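Transcriptional regulator, TetR family (Cytophaga hutchinsonii, PDB 3EUP) regulates transcription, probably by binding operator DNA as a homodimer, with its C-terminal region likely sensing a small-molecule effector. Local coordinates at the interface of chains A and B. Sequence-based numbering; all coordinates share one arbitrary frame. Chains: chain A/B, Transcriptional regulator, TetR family.

The interface of chains A and B. Residues chain A 187-188, 190-191, 194; chain B 157, 160, 163-164.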
# COMPACT_ATOMS: atom_id res chain seq x y z
N TYR A 187 -14.20 -2.41 8.29
CA TYR A 187 -15.08 -1.43 7.62
C TYR A 187 -14.86 -1.39 6.10
O TYR A 187 -15.82 -1.29 5.33
CB TYR A 187 -14.93 -0.01 8.17
CG TYR A 187 -15.42 0.18 9.56
CD1 TYR A 187 -16.79 0.12 9.87
CD2 TYR A 187 -14.53 0.44 10.59
CE1 TYR A 187 -17.23 0.32 11.17
CE2 TYR A 187 -14.97 0.64 11.88
CZ TYR A 187 -16.32 0.56 12.17
OH TYR A 187 -16.73 0.76 13.45
N VAL A 188 -13.63 -1.59 5.66
CA VAL A 188 -13.34 -1.56 4.22
C VAL A 188 -13.85 -2.83 3.52
O VAL A 188 -14.38 -2.80 2.37
CB VAL A 188 -11.84 -1.34 3.99
CG1 VAL A 188 -11.50 -1.20 2.46
CG2 VAL A 188 -11.39 -0.10 4.81
N GLU A 190 -16.33 -4.44 4.50
CA GLU A 190 -17.77 -4.19 4.46
C GLU A 190 -18.14 -3.37 3.19
O GLU A 190 -19.13 -3.67 2.50
CB GLU A 190 -18.21 -3.48 5.75
CG GLU A 190 -19.60 -3.71 6.10
CD GLU A 190 -20.10 -2.75 7.21
OE1 GLU A 190 -19.28 -2.38 8.12
OE2 GLU A 190 -21.30 -2.35 7.12
N SER A 191 -17.36 -2.35 2.88
CA SER A 191 -17.58 -1.63 1.65
C SER A 191 -17.28 -2.48 0.41
O SER A 191 -17.87 -2.25 -0.58
CB SER A 191 -16.77 -0.31 1.60
OG SER A 191 -17.31 0.64 2.53
N ASP A 194 -20.56 -4.07 -0.12
CA ASP A 194 -21.49 -3.08 -0.68
C ASP A 194 -21.25 -2.84 -2.20
O ASP A 194 -22.20 -2.71 -2.97
CB ASP A 194 -21.40 -1.74 0.07
CG ASP A 194 -21.70 -1.88 1.57
OD1 ASP A 194 -22.44 -2.82 1.93
OD2 ASP A 194 -21.22 -1.06 2.38
N ASP B 157 -23.28 5.75 7.52
CA ASP B 157 -22.34 5.06 8.39
C ASP B 157 -20.96 5.75 8.24
O ASP B 157 -20.14 5.39 7.37
CB ASP B 157 -22.26 3.57 8.07
CG ASP B 157 -21.36 2.80 9.02
OD1 ASP B 157 -20.52 3.41 9.76
OD2 ASP B 157 -21.50 1.56 9.00
N LYS B 160 -17.56 3.91 8.45
CA LYS B 160 -17.32 3.03 7.34
C LYS B 160 -16.91 3.84 6.11
O LYS B 160 -15.98 3.48 5.40
CB LYS B 160 -18.55 2.17 7.04
CG LYS B 160 -18.41 1.35 5.75
CD LYS B 160 -19.57 0.36 5.58
CE LYS B 160 -20.79 1.02 5.05
NZ LYS B 160 -21.75 -0.08 4.71
N PHE B 163 -13.14 5.33 6.56
CA PHE B 163 -12.12 4.33 6.31
C PHE B 163 -12.12 3.88 4.86
O PHE B 163 -11.03 3.63 4.34
CB PHE B 163 -12.22 3.13 7.25
CG PHE B 163 -11.66 3.40 8.61
CD1 PHE B 163 -10.30 3.71 8.76
CD2 PHE B 163 -12.47 3.35 9.73
CE1 PHE B 163 -9.76 3.96 10.04
CE2 PHE B 163 -11.93 3.62 11.03
CZ PHE B 163 -10.59 3.94 11.18
N SER B 164 -13.31 3.80 4.24
CA SER B 164 -13.43 3.31 2.85
C SER B 164 -12.81 4.33 1.87
O SER B 164 -12.17 3.92 0.89
CB SER B 164 -14.86 2.91 2.50
OG SER B 164 -15.25 1.80 3.33
O HOH W 1 -20.39 -0.72 9.73
O HOH W 2 -23.08 0.19 7.47
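B:Lys160 leaves its helix with CG anti to the backbone N (chi1 172°), runs on straight and then bends at chi3 (80°), which turns the ammonium toward two carboxylates of chain A. A:Asp194, with CG beside its own backbone N (chi1 -59°), meets it tip to tip: OD2 offers its syn lone pair to NZ of B:Lys160 at 2.6 Å, a hydrogen-bonded salt bridge. A:Glu190 crosses the lysine at about a right angle, its CD 3.6 Å from CD of B:Lys160, and its OE2 makes a weaker, 3.3 Å salt bridge with NZ of B:Lys160. Two waters link A:Glu190 to B:Asp157, whose OD2 lies 4.3 Å from OE2 of A:Glu190; the ammonium, which also meets one of these waters, would probably ease the repulsion between these carboxylates. An alanine at B:Lys160 removes the chain beyond CB, and would probably cost A:Asp194 and A:Glu190 their salt bridges and A:Glu190 its packing on the lysine CD. Alongside, OG of A:Ser191 and OG of B:Ser164 share a short hydrogen bond of 2.5 Å, while the latter hydroxyl donates to the B:Lys160 carbonyl. The side chains of A:Tyr187 and B:Phe163 cross obliquely, yet their rings lie nearly parallel and offset, with CD2 of A:Tyr187 3.7 Å from CD2 of B:Phe163. Helix 182-197 of chain A thus packs on the first turns of helix 158-179 of chain B, and the two-fold repeats the patch in a helical interface typical of TetR-family dimers.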